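Local coordinates for prophenoloxidase b (Marsupenaeus japonicus, PDB 3WKY), which probably oxidises phenols as a type 3 copper protein of crustacean hemolymph, holding a dinuclear copper-oxygen cluster, at residues A[190-195]-A[576-581]; A[196-201]-A[570-575]; A[200-205]-A[617-622]. One frame throughout, in Å; residues are numbered along the deposited sequence. Where two conformers were deposited one is given.

How the interactions relate
All three interactions use helix 193-205 of the copper-containing domain. Its partners are two loops of the Ig-like domain, one between strands 541-548 and 588-598, the other between strand 588-598 and helix 645-650. Interaction 1 lies at the start of the helix, interaction 2 in the middle and interaction 3 at the end. The centres of interactions 1 and 2 are about 10 Å apart. Those of interactions 2 and 3 are about 8 Å apart. In sequence, interaction 2 falls between the two segments of interaction 1, while interactions 1 and 3 cross. The disulfide Cys572-Cys619 ties interactions 2 and 3. The helix supplies His199 and His203 to one copper, so the domain interface and the metal site share one helix.

Interaction 1: A[190-195]-A[576-581]; sequences REDMNL and RNLQVP. Unlike the reference sequence in segment 576-581: Arg576 (reference Gln). With NAG (2-acetamido-2-deoxy-beta-D-glucopyranose), chain F.
Asp192 and Asn577 meet tip to tip, and their bond is the strongest polar link of this contact. Asn577 ND2 donates to Asp192 OD2 at 3.0 Å with an N-H...O angle of 168°. The donor reaches the syn side of the carboxylate, and the two flat groups are only 19° apart. Asn577 ND2 also bonds to Leu480 O of strand 472-481. The other carboxylate oxygen works within its own segment. Asp192 is the N-cap of helix 193-205, and its OD1 accepts from Leu195 N at 3.0 Å and, more weakly, from Asn194 N. CG is anti to the backbone N (chi1 -178°), and from there OD1 caps the helix while OD2 faces Asn577.

Asn194 adds a second, weak bond. Its ND2 lies 3.3 Å from Asn577 OD1, and the two amide planes are steeply turned against each other. Both polar atoms of the Asn577 amide therefore have partners in segment 190-195.

The apolar packing beside these bonds is Leu578 CD1 on Leu195 CB, at 4.0 Å. The methyls of Leu578 also lie against the Asp192 carboxylate, with CD1 3.8 Å from Asp192 CG. Further out, Arg576, which differs from the reference sequence, turns its guanidinium away to Asp484 and Glu481. Its NE passes 3.6 Å from O5 of the N-acetylglucosamine.

The contact joins the start of a copper-domain helix to a loop of the Ig-like domain. The carboxylate sits at a helix N-terminus and takes N-H donors on both oxygens, which would probably stabilise its negative charge in this buried place.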
loop_
_atom_site.group_PDB
_atom_site.type_symbol
_atom_site.label_atom_id
_atom_site.label_comp_id
_atom_site.label_asym_id
_atom_site.label_seq_id
_atom_site.Cartn_x
_atom_site.Cartn_y
_atom_site.Cartn_z
ATOM N N ARG A 190 12.504 7.608 32.133
ATOM C CA ARG A 190 11.830 8.687 31.417
ATOM C C ARG A 190 10.868 9.469 32.325
ATOM O O ARG A 190 10.701 10.680 32.171
ATOM C CB ARG A 190 11.049 8.136 30.203
ATOM C CG ARG A 190 11.926 7.584 29.067
ATOM C CD ARG A 190 11.089 7.495 27.767
ATOM N NE ARG A 190 9.895 6.701 28.051
ATOM C CZ ARG A 190 9.786 5.395 27.802
ATOM N NH1 ARG A 190 10.756 4.739 27.171
ATOM N NH2 ARG A 190 8.682 4.750 28.149
ATOM N N GLU A 191 10.241 8.778 33.269
ATOM C CA GLU A 191 9.242 9.404 34.131
ATOM C C GLU A 191 9.830 9.915 35.451
ATOM O O GLU A 191 9.117 10.495 36.264
ATOM C CB GLU A 191 8.079 8.437 34.369
ATOM C CG GLU A 191 7.280 8.163 33.067
ATOM C CD GLU A 191 6.241 7.058 33.194
ATOM O OE1 GLU A 191 6.043 6.526 34.310
ATOM O OE2 GLU A 191 5.605 6.720 32.165
ATOM N N ASP A 192 11.135 9.729 35.636
ATOM C CA ASP A 192 11.817 10.191 36.854
ATOM C C ASP A 192 11.490 11.662 37.100
ATOM O O ASP A 192 11.709 12.510 36.234
ATOM C CB ASP A 192 13.331 9.998 36.719
ATOM C CG ASP A 192 14.096 10.425 37.973
ATOM O OD1 ASP A 192 14.143 11.637 38.267
ATOM O OD2 ASP A 192 14.669 9.553 38.653
ATOM N N MET A 193 10.923 11.970 38.264
ATOM C CA MET A 193 10.439 13.334 38.490
ATOM C C MET A 193 11.559 14.372 38.493
ATOM O O MET A 193 11.352 15.517 38.079
ATOM C CB MET A 193 9.577 13.417 39.760
ATOM C CG MET A 193 10.314 13.150 41.059
ATOM S SD MET A 193 9.142 13.266 42.441
ATOM C CE MET A 193 7.912 12.046 41.946
ATOM N N ASN A 194 12.751 13.977 38.933
ATOM C CA ASN A 194 13.881 14.894 38.922
ATOM C C ASN A 194 14.381 15.173 37.504
ATOM O O ASN A 194 14.805 16.288 37.187
ATOM C CB ASN A 194 15.020 14.347 39.780
ATOM C CG ASN A 194 14.652 14.262 41.252
ATOM O OD1 ASN A 194 14.035 15.171 41.802
ATOM N ND2 ASN A 194 15.021 13.157 41.891
ATOM N N LEU A 195 14.331 14.162 36.647
ATOM C CA LEU A 195 14.750 14.355 35.261
ATOM C C LEU A 195 13.791 15.274 34.520
ATOM O O LEU A 195 14.212 16.164 33.768
ATOM C CB LEU A 195 14.851 13.012 34.541
ATOM C CG LEU A 195 15.426 13.097 33.125
ATOM C CD1 LEU A 195 16.866 13.611 33.152
ATOM C CD2 LEU A 195 15.368 11.727 32.461
ATOM N N ARG A 576 21.179 13.859 40.505
ATOM C CA ARG A 576 22.264 13.102 41.121
ATOM C C ARG A 576 21.943 11.614 41.113
ATOM O O ARG A 576 22.834 10.783 40.907
ATOM C CB ARG A 576 22.567 13.582 42.557
ATOM C CG ARG A 576 23.777 12.856 43.173
ATOM C CD ARG A 576 23.684 12.698 44.704
ATOM N NE ARG A 576 24.530 11.601 45.186
ATOM C CZ ARG A 576 24.150 10.322 45.230
ATOM N NH1 ARG A 576 22.930 9.970 44.829
ATOM N NH2 ARG A 576 24.985 9.386 45.677
ATOM N N ASN A 577 20.668 11.276 41.304
ATOM C CA ASN A 577 20.280 9.869 41.368
ATOM C C ASN A 577 20.409 9.141 40.026
ATOM O O ASN A 577 20.456 7.901 39.989
ATOM C CB ASN A 577 18.877 9.698 41.960
ATOM C CG ASN A 577 17.775 10.154 41.010
ATOM O OD1 ASN A 577 17.600 11.345 40.783
ATOM N ND2 ASN A 577 17.025 9.200 40.460
ATOM N N LEU A 578 20.489 9.908 38.935
ATOM C CA LEU A 578 20.702 9.321 37.598
ATOM C C LEU A 578 22.100 9.604 37.070
ATOM O O LEU A 578 22.357 9.532 35.868
ATOM C CB LEU A 578 19.646 9.818 36.590
ATOM C CG LEU A 578 18.183 9.585 36.970
ATOM C CD1 LEU A 578 17.258 10.117 35.856
ATOM C CD2 LEU A 578 17.886 8.102 37.245
ATOM N N GLN A 579 23.023 9.919 37.974
ATOM C CA GLN A 579 24.377 10.252 37.567
ATOM C C GLN A 579 25.126 9.052 36.981
ATOM O O GLN A 579 26.029 9.214 36.159
ATOM C CB GLN A 579 25.133 10.802 38.776
ATOM C CG GLN A 579 26.551 11.216 38.525
ATOM C CD GLN A 579 27.104 11.917 39.750
ATOM O OE1 GLN A 579 26.565 11.750 40.852
ATOM N NE2 GLN A 579 28.153 12.722 39.569
ATOM N N VAL A 580 24.754 7.850 37.412
ATOM C CA VAL A 580 25.409 6.629 36.959
ATOM C C VAL A 580 24.398 5.841 36.128
ATOM O O VAL A 580 23.278 5.610 36.585
ATOM C CB VAL A 580 25.878 5.792 38.178
ATOM C CG1 VAL A 580 26.457 4.426 37.747
ATOM C CG2 VAL A 580 26.920 6.594 38.997
ATOM N N PRO A 581 24.777 5.440 34.903
ATOM C CA PRO A 581 23.875 4.566 34.126
ATOM C C PRO A 581 23.549 3.292 34.916
ATOM O O PRO A 581 24.368 2.853 35.719
ATOM C CB PRO A 581 24.704 4.226 32.882
ATOM C CG PRO A 581 25.612 5.420 32.704
ATOM C CD PRO A 581 25.974 5.832 34.133
HETATM C C1 NAG F . 26.260 13.380 48.100
HETATM C C2 NAG F . 26.614 13.349 49.590
HETATM C C3 NAG F . 25.695 12.372 50.311
HETATM C C4 NAG F . 24.246 12.781 50.090
HETATM C C5 NAG F . 23.944 13.004 48.610
HETATM C C6 NAG F . 22.588 13.682 48.454
HETATM C C7 NAG F . 28.814 13.880 50.475
HETATM C C8 NAG F . 30.027 13.292 51.136
HETATM N N2 NAG F . 28.016 13.033 49.820
HETATM O O3 NAG F . 25.970 12.366 51.692
HETATM O O4 NAG F . 23.386 11.782 50.596
HETATM O O5 NAG F . 24.918 13.824 47.987
HETATM O O6 NAG F . 22.746 15.062 48.699
HETATM O O7 NAG F . 28.591 15.089 50.549
#

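Interaction 2: A[196-201]-A[570-575]. With CUO (Cu2-o2 cluster), chain J.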
loop_
_atom_site.group_PDB
_atom_site.type_symbol
_atom_site.label_atom_id
_atom_site.label_comp_id
_atom_site.label_asym_id
_atom_site.label_seq_id
_atom_site.Cartn_x
_atom_site.Cartn_y
_atom_site.Cartn_z
ATOM N N ASN A 196 12.494 15.045 34.715
ATOM C CA ASN A 196 11.491 15.915 34.122
ATOM C C ASN A 196 11.580 17.350 34.649
ATOM O O ASN A 196 11.411 18.297 33.887
ATOM C CB ASN A 196 10.084 15.333 34.308
ATOM C CG ASN A 196 9.802 14.204 33.342
ATOM O OD1 ASN A 196 9.288 14.435 32.240
ATOM N ND2 ASN A 196 10.145 12.976 33.736
ATOM N N SER A 197 11.869 17.504 35.939
ATOM C CA SER A 197 12.074 18.841 36.513
ATOM C C SER A 197 13.322 19.523 35.963
ATOM O O SER A 197 13.314 20.727 35.718
ATOM C CB SER A 197 12.152 18.764 38.041
ATOM O OG SER A 197 10.911 18.327 38.564
ATOM N N PHE A 198 14.391 18.753 35.784
ATOM C CA PHE A 198 15.610 19.274 35.167
ATOM C C PHE A 198 15.300 19.824 33.773
ATOM O O PHE A 198 15.775 20.887 33.378
ATOM C CB PHE A 198 16.680 18.184 35.098
ATOM C CG PHE A 198 17.777 18.471 34.109
ATOM C CD1 PHE A 198 18.710 19.473 34.356
ATOM C CD2 PHE A 198 17.877 17.733 32.934
ATOM C CE1 PHE A 198 19.722 19.742 33.448
ATOM C CE2 PHE A 198 18.895 17.989 32.016
ATOM C CZ PHE A 198 19.817 18.992 32.273
ATOM N N HIS A 199 14.485 19.094 33.019
ATOM C CA HIS A 199 14.119 19.552 31.697
ATOM C C HIS A 199 13.374 20.904 31.736
ATOM O O HIS A 199 13.639 21.802 30.936
ATOM C CB HIS A 199 13.271 18.477 31.018
ATOM C CG HIS A 199 13.165 18.652 29.551
ATOM N ND1 HIS A 199 11.979 18.946 28.918
ATOM C CD2 HIS A 199 14.105 18.584 28.579
ATOM C CE1 HIS A 199 12.188 19.053 27.623
ATOM N NE2 HIS A 199 13.466 18.818 27.395
ATOM N N TRP A 200 12.437 21.041 32.666
ATOM C CA TRP A 200 11.767 22.323 32.913
ATOM C C TRP A 200 12.796 23.420 33.241
ATOM O O TRP A 200 12.799 24.496 32.628
ATOM C CB TRP A 200 10.766 22.117 34.052
ATOM C CG TRP A 200 10.197 23.324 34.789
ATOM C CD1 TRP A 200 10.766 23.985 35.855
ATOM C CD2 TRP A 200 8.896 23.915 34.605
ATOM N NE1 TRP A 200 9.916 24.976 36.307
ATOM C CE2 TRP A 200 8.762 24.947 35.565
ATOM C CE3 TRP A 200 7.836 23.676 33.718
ATOM C CZ2 TRP A 200 7.620 25.751 35.647
ATOM C CZ3 TRP A 200 6.689 24.483 33.801
ATOM C CH2 TRP A 200 6.595 25.505 34.762
ATOM N N HIS A 201 13.671 23.138 34.198
ATOM C CA HIS A 201 14.699 24.110 34.567
ATOM C C HIS A 201 15.588 24.505 33.405
ATOM O O HIS A 201 15.901 25.694 33.223
ATOM C CB HIS A 201 15.532 23.599 35.742
ATOM C CG HIS A 201 14.865 23.815 37.062
ATOM N ND1 HIS A 201 14.933 25.019 37.736
ATOM C CD2 HIS A 201 14.105 22.996 37.827
ATOM C CE1 HIS A 201 14.246 24.928 38.862
ATOM N NE2 HIS A 201 13.731 23.714 38.941
ATOM N N SER A 570 19.511 21.338 43.881
ATOM C CA SER A 570 18.472 22.318 43.616
ATOM C C SER A 570 18.789 23.106 42.353
ATOM O O SER A 570 19.880 22.983 41.785
ATOM C CB SER A 570 18.339 23.272 44.806
ATOM O OG SER A 570 19.524 24.029 44.972
ATOM N N GLY A 571 17.830 23.911 41.908
ATOM C CA GLY A 571 18.006 24.697 40.700
ATOM C C GLY A 571 18.065 23.797 39.481
ATOM O O GLY A 571 17.317 22.822 39.395
ATOM N N CYS A 572 18.968 24.115 38.557
ATOM C CA CYS A 572 19.126 23.357 37.321
ATOM C C CYS A 572 20.297 22.375 37.455
ATOM O O CYS A 572 21.454 22.784 37.525
ATOM C CB CYS A 572 19.370 24.321 36.165
ATOM S SG CYS A 572 19.248 23.575 34.505
ATOM N N SER A 573 19.994 21.081 37.500
ATOM C CA SER A 573 21.015 20.067 37.759
ATOM C C SER A 573 20.666 18.746 37.087
ATOM O O SER A 573 19.508 18.313 37.156
ATOM C CB SER A 573 21.122 19.825 39.271
ATOM O OG SER A 573 22.105 18.843 39.589
ATOM N N TRP A 574 21.647 18.077 36.474
ATOM C CA TRP A 574 21.412 16.682 36.101
ATOM C C TRP A 574 21.049 15.966 37.401
ATOM O O TRP A 574 21.646 16.256 38.428
ATOM C CB TRP A 574 22.650 16.040 35.469
ATOM C CG TRP A 574 22.342 14.644 35.011
ATOM C CD1 TRP A 574 22.644 13.478 35.654
ATOM C CD2 TRP A 574 21.602 14.276 33.837
ATOM N NE1 TRP A 574 22.162 12.404 34.939
ATOM C CE2 TRP A 574 21.515 12.866 33.822
ATOM C CE3 TRP A 574 21.026 14.998 32.791
ATOM C CZ2 TRP A 574 20.865 12.163 32.797
ATOM C CZ3 TRP A 574 20.376 14.300 31.774
ATOM C CH2 TRP A 574 20.305 12.902 31.786
ATOM N N PRO A 575 20.053 15.063 37.383
ATOM C CA PRO A 575 19.680 14.427 38.658
ATOM C C PRO A 575 20.810 13.589 39.252
ATOM O O PRO A 575 21.335 12.699 38.574
ATOM C CB PRO A 575 18.516 13.511 38.269
ATOM C CG PRO A 575 17.934 14.152 37.055
ATOM C CD PRO A 575 19.118 14.706 36.297
HETATM CU CU1 CUO J . 14.317 19.888 25.684
HETATM CU CU2 CUO J . 12.703 19.011 22.586
HETATM O O1 CUO J . 13.406 20.270 23.948
HETATM O O2 CUO J . 12.386 19.222 24.734
#
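Phe198 projects from helix 193-205 into the loop 570-575, forming an aromatic and sulfur-aromatic cluster between the copper domain and the Ig-like domain of this hemocyanin-type fold. CG stands anti to the backbone N (chi1 161°), which carries it toward the loop. CB and CG each lie 3.5 Å from Ser573 O, and CB rests loosely on Pro575 CD. CD1 comes closest, 3.1 Å from Ser573 O. CE1 touches Cys572 SG at 4.0 Å, with the sulfur oblique to the ring, and is near Cys619 as well. On the other branch CE2 meets Trp574 CE3 at 3.8 Å. This pair is an offset edge-to-face stack: the edge of Trp574 is directed at the face of Phe198, with planes at 73°. Trp574 CA also lies over one face of the phenyl ring, toward its rim. CZ, at the tip, turns toward Phe618 of the second loop. Trp574 NE1 is bonded to Leu578 O.

One turn on, His201 packs its CB against Cys572 SG at 3.9 Å. Its ND1 is bonded to Tyr121 OH. Cys572 is disulfide-bonded to Cys619, and its sulfur touches both side chains.

His199 leaves the helix away from the loop, and its NE2 binds one copper of the cluster (CU1) at 2.2 Å, together with His203 and His226. Gly571 O sits over the centre of the His201 imidazole, 3.4 Å above its plane, while Trp200 CD1 lies over the rim of the opposite face.

Interaction 3: A[200-205]-A[617-622]. With CUO (Cu2-o2 cluster), chain J.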
loop_
_atom_site.group_PDB
_atom_site.type_symbol
_atom_site.label_atom_id
_atom_site.label_comp_id
_atom_site.label_asym_id
_atom_site.label_seq_id
_atom_site.Cartn_x
_atom_site.Cartn_y
_atom_site.Cartn_z
ATOM N N TRP A 200 12.437 21.041 32.666
ATOM C CA TRP A 200 11.767 22.323 32.913
ATOM C C TRP A 200 12.796 23.420 33.241
ATOM O O TRP A 200 12.799 24.496 32.628
ATOM C CB TRP A 200 10.766 22.117 34.052
ATOM C CG TRP A 200 10.197 23.324 34.789
ATOM C CD1 TRP A 200 10.766 23.985 35.855
ATOM C CD2 TRP A 200 8.896 23.915 34.605
ATOM N NE1 TRP A 200 9.916 24.976 36.307
ATOM C CE2 TRP A 200 8.762 24.947 35.565
ATOM C CE3 TRP A 200 7.836 23.676 33.718
ATOM C CZ2 TRP A 200 7.620 25.751 35.647
ATOM C CZ3 TRP A 200 6.689 24.483 33.801
ATOM C CH2 TRP A 200 6.595 25.505 34.762
ATOM N N HIS A 201 13.671 23.138 34.198
ATOM C CA HIS A 201 14.699 24.110 34.567
ATOM C C HIS A 201 15.588 24.505 33.405
ATOM O O HIS A 201 15.901 25.694 33.223
ATOM C CB HIS A 201 15.532 23.599 35.742
ATOM C CG HIS A 201 14.865 23.815 37.062
ATOM N ND1 HIS A 201 14.933 25.019 37.736
ATOM C CD2 HIS A 201 14.105 22.996 37.827
ATOM C CE1 HIS A 201 14.246 24.928 38.862
ATOM N NE2 HIS A 201 13.731 23.714 38.941
ATOM N N TRP A 202 15.998 23.519 32.612
ATOM C CA TRP A 202 16.880 23.834 31.498
ATOM C C TRP A 202 16.222 24.837 30.564
ATOM O O TRP A 202 16.838 25.820 30.134
ATOM C CB TRP A 202 17.337 22.578 30.728
ATOM C CG TRP A 202 18.445 22.950 29.781
ATOM C CD1 TRP A 202 19.798 22.907 30.034
ATOM C CD2 TRP A 202 18.296 23.524 28.480
ATOM N NE1 TRP A 202 20.493 23.394 28.945
ATOM C CE2 TRP A 202 19.589 23.780 27.981
ATOM C CE3 TRP A 202 17.187 23.841 27.678
ATOM C CZ2 TRP A 202 19.808 24.340 26.715
ATOM C CZ3 TRP A 202 17.404 24.395 26.423
ATOM C CH2 TRP A 202 18.703 24.635 25.952
ATOM N N HIS A 203 14.960 24.595 30.230
ATOM C CA HIS A 203 14.305 25.452 29.267
ATOM C C HIS A 203 13.896 26.800 29.829
ATOM O O HIS A 203 13.660 27.733 29.072
ATOM C CB HIS A 203 13.113 24.746 28.639
ATOM C CG HIS A 203 13.519 23.776 27.582
ATOM N ND1 HIS A 203 13.882 24.176 26.316
ATOM C CD2 HIS A 203 13.651 22.431 27.612
ATOM C CE1 HIS A 203 14.207 23.113 25.602
ATOM N NE2 HIS A 203 14.079 22.049 26.369
ATOM N N LEU A 204 13.808 26.895 31.147
ATOM C CA LEU A 204 13.465 28.179 31.748
ATOM C C LEU A 204 14.724 28.973 32.086
ATOM O O LEU A 204 14.674 30.200 32.222
ATOM C CB LEU A 204 12.529 27.990 32.942
ATOM C CG LEU A 204 11.110 27.602 32.487
ATOM C CD1 LEU A 204 10.224 27.236 33.663
ATOM C CD2 LEU A 204 10.471 28.725 31.673
ATOM N N SER A 205 15.855 28.273 32.193
ATOM C CA SER A 205 17.153 28.933 32.314
ATOM C C SER A 205 17.647 29.383 30.944
ATOM O O SER A 205 18.281 30.432 30.811
ATOM C CB SER A 205 18.168 27.973 32.928
ATOM O OG SER A 205 19.416 28.618 33.137
ATOM N N SER A 617 27.058 22.233 34.203
ATOM C CA SER A 617 27.644 22.496 32.891
ATOM C C SER A 617 26.619 22.292 31.759
ATOM O O SER A 617 26.789 22.815 30.652
ATOM C CB SER A 617 28.859 21.603 32.661
ATOM O OG SER A 617 28.507 20.246 32.836
ATOM N N PHE A 618 25.568 21.530 32.032
ATOM C CA PHE A 618 24.508 21.335 31.033
ATOM C C PHE A 618 23.592 22.562 30.951
ATOM O O PHE A 618 22.905 22.768 29.943
ATOM C CB PHE A 618 23.649 20.108 31.379
ATOM C CG PHE A 618 24.361 18.780 31.246
ATOM C CD1 PHE A 618 25.491 18.646 30.457
ATOM C CD2 PHE A 618 23.865 17.655 31.896
ATOM C CE1 PHE A 618 26.135 17.412 30.329
ATOM C CE2 PHE A 618 24.496 16.414 31.772
ATOM C CZ PHE A 618 25.639 16.298 30.978
ATOM N N CYS A 619 23.581 23.366 32.015
ATOM C CA CYS A 619 22.656 24.497 32.139
ATOM C C CYS A 619 23.332 25.836 31.867
ATOM O O CYS A 619 22.696 26.793 31.411
ATOM C CB CYS A 619 22.053 24.528 33.545
ATOM S SG CYS A 619 21.145 23.034 34.011
ATOM N N GLY A 620 24.622 25.915 32.172
ATOM C CA GLY A 620 25.338 27.170 32.031
ATOM C C GLY A 620 24.906 28.200 33.065
ATOM O O GLY A 620 24.097 27.904 33.954
ATOM N N ARG A 621 25.459 29.407 32.950
ATOM C CA ARG A 621 25.112 30.520 33.833
ATOM C C ARG A 621 24.518 31.636 33.005
ATOM O O ARG A 621 25.127 32.074 32.029
ATOM C CB ARG A 621 26.349 31.062 34.558
ATOM C CG ARG A 621 27.021 30.098 35.510
ATOM C CD ARG A 621 28.083 30.799 36.356
ATOM N NE ARG A 621 27.613 31.117 37.706
ATOM C CZ ARG A 621 26.953 32.224 38.036
ATOM N NH1 ARG A 621 26.673 33.135 37.113
ATOM N NH2 ARG A 621 26.568 32.422 39.290
ATOM N N PRO A 622 23.327 32.110 33.393
ATOM C CA PRO A 622 22.610 33.122 32.611
ATOM C C PRO A 622 23.429 34.389 32.388
ATOM O O PRO A 622 23.344 34.998 31.319
ATOM C CB PRO A 622 21.391 33.438 33.489
ATOM C CG PRO A 622 21.182 32.195 34.301
ATOM C CD PRO A 622 22.559 31.663 34.570
HETATM CU CU1 CUO J . 14.317 19.888 25.684
HETATM CU CU2 CUO J . 12.703 19.011 22.586
HETATM O O1 CUO J . 13.406 20.270 23.948
HETATM O O2 CUO J . 12.386 19.222 24.734
HETATM O O HOH W 1 21.731 29.563 31.548
HETATM O O HOH W 2 21.430 27.967 34.791
#
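Trp202 makes the tight part of this contact through the pyrrole edge of its indole. NE1 donates to Phe618 O at 2.7 Å. The bond is short but bent, with an N-H...O angle of 132°. The oxygen lies close to the indole plane, while the donor is tilted 23° from the carbonyl plane. Beside NE1, CD1 is 3.1 Å from the same oxygen and 3.9 Å from Cys619 CA. CG of Trp202, anti to the backbone N (chi1 -169°), is carried toward Phe618 O. Leu221, Phe222 and Met225 of helix 218-239 pack on the same indole.

The contact belongs to the boundary between the helical copper domain and the Ig-like domain, beside the type 3 copper site. His203, the next residue on the helix, binds one copper of the cluster (CU1) through NE2. Trp202 CE3 lies over the centre of the His203 imidazole, 3.5 Å above its plane, so the tryptophan touches both the loop and a copper ligand. An alanine in place of Trp202 would probably leave Phe618 O without this donor and open a gap beside the His203 ring.

The far end, at Ser205, is looser and watered. Its OG comes no nearer than 4.1 Å to Cys619 O and 4.2 Å to Pro622 CG. Two waters bridge instead. One joins Ser205 OG to Cys619 O, to which it donates. The other lies 2.7 Å from Ser205 OG and donates to Gly620 O. Cys619 O also accepts from Asn206 ND2.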